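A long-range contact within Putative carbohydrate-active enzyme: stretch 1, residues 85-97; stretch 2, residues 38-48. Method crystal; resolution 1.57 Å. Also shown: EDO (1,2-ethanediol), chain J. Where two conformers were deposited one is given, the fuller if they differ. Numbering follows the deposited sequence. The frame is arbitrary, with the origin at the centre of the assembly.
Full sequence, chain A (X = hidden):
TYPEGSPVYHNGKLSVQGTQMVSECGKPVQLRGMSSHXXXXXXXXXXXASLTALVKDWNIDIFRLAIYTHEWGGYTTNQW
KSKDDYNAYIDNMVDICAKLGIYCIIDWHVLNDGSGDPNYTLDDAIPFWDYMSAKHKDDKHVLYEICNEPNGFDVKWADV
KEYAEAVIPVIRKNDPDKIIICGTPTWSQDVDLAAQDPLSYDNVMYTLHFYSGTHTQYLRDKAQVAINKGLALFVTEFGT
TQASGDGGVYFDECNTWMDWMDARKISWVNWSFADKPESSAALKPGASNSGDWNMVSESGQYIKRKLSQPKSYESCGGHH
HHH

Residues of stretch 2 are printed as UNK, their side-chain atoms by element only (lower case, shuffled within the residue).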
# COMPACT_ATOMS: atom_id res chain seq x y z
N ASP A 85 15.20 0.27 16.04
CA ASP A 85 14.32 1.35 16.48
C ASP A 85 13.32 1.77 15.38
O ASP A 85 12.21 2.19 15.69
CB ASP A 85 15.11 2.57 16.92
CG ASP A 85 15.86 2.33 18.21
OD1 ASP A 85 15.32 1.62 19.09
OD2 ASP A 85 16.98 2.87 18.35
N TYR A 86 13.73 1.69 14.13
CA TYR A 86 12.82 1.97 13.02
C TYR A 86 11.70 0.91 13.07
O TYR A 86 10.52 1.22 12.90
CB TYR A 86 13.60 1.96 11.69
CG TYR A 86 13.05 2.78 10.55
CD1 TYR A 86 11.69 2.82 10.28
CD2 TYR A 86 13.91 3.48 9.71
CE1 TYR A 86 11.18 3.55 9.22
CE2 TYR A 86 13.39 4.22 8.63
CZ TYR A 86 12.03 4.23 8.39
OH TYR A 86 11.49 4.95 7.33
N ASN A 87 12.08 -0.34 13.35
CA ASN A 87 11.08 -1.41 13.57
C ASN A 87 10.07 -1.02 14.64
O ASN A 87 8.86 -1.24 14.50
CB ASN A 87 11.76 -2.74 13.98
CG ASN A 87 12.49 -3.43 12.85
OD1 ASN A 87 12.49 -2.97 11.71
ND2 ASN A 87 13.14 -4.56 13.17
N ALA A 88 10.55 -0.45 15.75
CA ALA A 88 9.67 -0.11 16.86
C ALA A 88 8.70 1.01 16.48
O ALA A 88 7.51 1.00 16.86
CB ALA A 88 10.50 0.29 18.08
N TYR A 89 9.19 1.97 15.70
CA TYR A 89 8.36 3.05 15.17
C TYR A 89 7.25 2.52 14.26
O TYR A 89 6.09 2.97 14.33
CB TYR A 89 9.26 4.02 14.41
CG TYR A 89 8.55 5.11 13.64
CD1 TYR A 89 8.14 6.27 14.27
CD2 TYR A 89 8.30 4.98 12.28
CE1 TYR A 89 7.51 7.27 13.58
CE2 TYR A 89 7.65 5.97 11.58
CZ TYR A 89 7.27 7.11 12.24
OH TYR A 89 6.64 8.12 11.55
N ILE A 90 7.61 1.59 13.38
CA ILE A 90 6.66 0.96 12.48
C ILE A 90 5.60 0.23 13.29
O ILE A 90 4.39 0.33 13.00
CB ILE A 90 7.40 -0.01 11.51
CG1 ILE A 90 8.29 0.80 10.55
CG2 ILE A 90 6.42 -0.86 10.72
CD1 ILE A 90 9.37 -0.02 9.82
N ASP A 91 6.04 -0.52 14.30
CA ASP A 91 5.12 -1.25 15.16
C ASP A 91 4.10 -0.31 15.81
O ASP A 91 2.92 -0.66 15.94
CB ASP A 91 5.84 -1.98 16.29
CG ASP A 91 6.67 -3.18 15.82
OD1 ASP A 91 6.48 -3.73 14.71
OD2 ASP A 91 7.53 -3.61 16.64
N ASN A 92 4.56 0.86 16.26
CA ASN A 92 3.67 1.85 16.85
C ASN A 92 2.58 2.28 15.86
O ASN A 92 1.41 2.39 16.22
CB ASN A 92 4.44 3.09 17.32
CG ASN A 92 5.33 2.83 18.54
OD1 ASN A 92 5.24 1.80 19.20
ND2 ASN A 92 6.19 3.79 18.84
N MET A 93 2.97 2.52 14.61
CA MET A 93 2.00 2.92 13.58
C MET A 93 1.01 1.79 13.29
O MET A 93 -0.18 2.03 13.10
CB MET A 93 2.71 3.32 12.29
CG MET A 93 3.63 4.52 12.41
SD MET A 93 2.84 5.97 13.11
CE MET A 93 1.42 6.17 12.06
N VAL A 94 1.50 0.55 13.24
CA VAL A 94 0.62 -0.61 13.04
C VAL A 94 -0.42 -0.70 14.18
O VAL A 94 -1.59 -1.00 13.94
CB VAL A 94 1.45 -1.92 12.94
CG1 VAL A 94 0.53 -3.15 12.90
CG2 VAL A 94 2.36 -1.86 11.72
N ASP A 95 0.00 -0.42 15.40
CA ASP A 95 -0.91 -0.47 16.54
C ASP A 95 -1.96 0.66 16.49
O ASP A 95 -3.12 0.44 16.85
CB ASP A 95 -0.13 -0.38 17.87
CG ASP A 95 0.73 -1.61 18.14
OD1 ASP A 95 0.40 -2.72 17.66
OD2 ASP A 95 1.74 -1.46 18.86
N ILE A 96 -1.56 1.84 16.03
CA ILE A 96 -2.52 2.94 15.86
C ILE A 96 -3.57 2.52 14.85
O ILE A 96 -4.77 2.71 15.09
CB ILE A 96 -1.83 4.26 15.43
CG1 ILE A 96 -1.06 4.83 16.62
CG2 ILE A 96 -2.84 5.31 14.95
CD1 ILE A 96 -0.00 5.83 16.20
N CYS A 97 -3.16 1.90 13.74
CA CYS A 97 -4.15 1.43 12.76
C CYS A 97 -5.08 0.39 13.37
O CYS A 97 -6.28 0.39 13.08
CB CYS A 97 -3.47 0.84 11.53
SG CYS A 97 -2.64 2.10 10.49
N UNK A 38 7.82 9.59 2.58
CA UNK A 38 8.91 9.04 3.37
C UNK A 38 8.72 9.29 4.86
O UNK A 38 8.54 10.42 5.28
N UNK A 39 8.73 8.23 5.68
CA UNK A 39 8.48 8.40 7.12
C UNK A 39 9.54 9.29 7.81
O UNK A 39 9.19 10.11 8.66
c UNK A 39 5.88 6.67 7.66
c UNK A 39 7.44 4.71 7.77
c UNK A 39 8.41 7.03 7.81
c UNK A 39 7.28 6.13 7.28
N UNK A 40 10.80 9.14 7.42
CA UNK A 40 11.87 9.94 8.02
C UNK A 40 11.80 11.41 7.58
O UNK A 40 12.43 12.30 8.18
c UNK A 40 13.23 9.36 7.64
N UNK A 41 11.02 11.68 6.55
CA UNK A 41 10.94 13.02 5.98
C UNK A 41 9.76 13.84 6.51
O UNK A 41 9.84 15.07 6.57
c UNK A 41 13.37 11.06 2.39
c UNK A 41 13.28 12.05 4.39
c UNK A 41 11.14 11.43 1.53
c UNK A 41 11.52 10.75 0.39
c UNK A 41 10.87 12.92 4.46
n UNK A 41 14.09 11.36 3.52
c UNK A 41 13.75 10.39 1.23
c UNK A 41 12.04 12.22 3.84
c UNK A 41 12.08 11.61 2.56
c UNK A 41 12.82 10.25 0.24
N UNK A 42 8.65 13.17 6.85
CA UNK A 42 7.43 13.85 7.33
C UNK A 42 6.87 13.22 8.61
O UNK A 42 5.67 12.98 8.72
c UNK A 42 6.65 15.89 4.88
c UNK A 42 6.35 13.82 6.23
c UNK A 42 7.71 15.84 2.75
c UNK A 42 7.84 14.47 2.85
c UNK A 42 6.78 14.52 4.99
c UNK A 42 7.10 16.54 3.76
c UNK A 42 7.39 13.83 3.96
N UNK A 43 7.74 12.98 9.61
CA UNK A 43 7.22 12.28 10.79
C UNK A 43 6.09 13.01 11.53
O UNK A 43 5.30 12.33 12.15
c UNK A 43 9.36 13.25 11.25
c UNK A 43 8.45 12.15 11.70
c UNK A 43 9.15 13.37 9.77
N UNK A 44 6.01 14.33 11.46
CA UNK A 44 4.92 15.04 12.13
C UNK A 44 3.55 14.73 11.51
O UNK A 44 2.51 14.96 12.14
c UNK A 44 5.17 16.55 12.10
c UNK A 44 5.34 19.21 13.82
n UNK A 44 5.62 20.67 13.96
c UNK A 44 6.44 18.51 13.02
c UNK A 44 6.28 16.99 13.02
N UNK A 45 3.55 14.21 10.28
CA UNK A 45 2.32 13.85 9.61
C UNK A 45 1.73 12.49 10.01
O UNK A 45 0.62 12.18 9.61
s UNK A 45 2.73 15.50 7.32
c UNK A 45 2.51 13.85 8.07
N UNK A 46 2.46 11.67 10.78
CA UNK A 46 2.05 10.28 11.03
C UNK A 46 1.97 10.06 12.54
O UNK A 46 2.93 9.62 13.19
c UNK A 46 3.01 9.29 10.34
o UNK A 46 3.85 11.18 5.04
c UNK A 46 3.24 9.72 8.90
c UNK A 46 3.63 10.69 6.31
c UNK A 46 4.52 10.02 8.43
c UNK A 46 2.16 9.94 8.05
c UNK A 46 4.72 10.48 7.13
c UNK A 46 2.35 10.41 6.75
N UNK A 47 0.80 10.38 13.08
CA UNK A 47 0.54 10.33 14.52
C UNK A 47 -0.84 9.76 14.82
O UNK A 47 -1.66 9.55 13.91
c UNK A 47 1.90 12.43 14.85
c UNK A 47 0.60 11.74 15.15
o UNK A 47 -0.48 12.53 14.63
N UNK A 48 -1.12 9.53 16.10
CA UNK A 48 -2.44 9.07 16.44
C UNK A 48 -3.47 10.09 15.99
O UNK A 48 -4.51 9.73 15.43
o UNK A 48 -3.02 7.47 20.35
c UNK A 48 -4.05 7.57 19.64
o UNK A 48 -5.18 7.20 20.02
c UNK A 48 -2.57 8.78 17.94
c UNK A 48 -3.93 8.16 18.25
C1 EDO J . 13.20 -5.27 17.26
O1 EDO J . 13.54 -5.07 15.88
C2 EDO J . 12.14 -4.28 17.73
O2 EDO J . 12.71 -2.97 17.89
O HOH W 1 10.15 5.89 5.04
O HOH W 2 5.52 9.81 13.10

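Position 38 has backbone atoms alone, which identifies Gly38. Gly38 O accepts a hydrogen bond from the N of position 41 (3.1 Å) and another from the N of position 42 (3.2 Å).

Position 39 carries four carbons forked at the second. Its CB points toward the helix and lies 3.7 Å from Tyr86 OH and 4.0 Å from Tyr89 CE2. A fork one carbon beyond CB, with no heteroatom, means Leu39; its CD1 sits at the edge of the Tyr86 ring, 4.2 Å from Tyr86 CE1.

Position 40 has a single side-chain carbon, and its N is 4.2 Å from Tyr86 OH; this is Ala40. Position 41 shows one carbon, then fused five- and six-membered rings with eight carbons and one nitrogen. The group does not reach stretch 1. This indole is Trp41; an ideal CB on Gly38 would clash with Trp41 CE3 at 2.4 Å. Position 42 has one carbon and a six-carbon ring without a substituent, and the ring leads away from the helix, so it is Phe42.

At position 43 three carbons close a ring onto the backbone N, and CA is 4.3 Å from Tyr89 OH. The closed ring is the signature of Pro43. Position 44 has four carbons in a row ending in nitrogen; its CA-to-CB bond points away from the helix, and the side chain comes no nearer than 8.6 Å to stretch 1. This is Lys44. Position 45, one carbon and one sulfur, makes no contact here and is Cys45.

Position 46 has one carbon and a six-carbon ring bearing an oxygen. Its CB is 3.9 Å from Met93 CE and 4.0 Å from Tyr89 OH, whereas the end of the side chain leads away. This is Tyr46. Position 47 branches at CB into one oxygen and one carbon; its CA-to-CB bond points away, and its N is 4.4 Å from Met93 CE. This is Thr47, whose side chain caps a backbone N just past the stretch. Position 48 has three carbons, the last carrying two oxygens; its N is 3.9 Å and its CB 4.3 Å from Ile96 CD1. This is Glu48.

The contact buries 410 Å² in total and has no direct hydrogen bond across it. Tyr86, Tyr89, Met93 and Ile96, spaced three or four residues apart, bring one side of the helix against the loop. Packing is supplemented by two waters. One accepts from Leu39 N (2.8 Å) and also bonds to Tyr86 OH (2.8 Å). The other donates to Pro43 O (2.7 Å) and Tyr46 O (2.6 Å) while accepting from Tyr89 OH (2.6 Å).

Stretch 2 (38-48) GLAWFPKCYTE
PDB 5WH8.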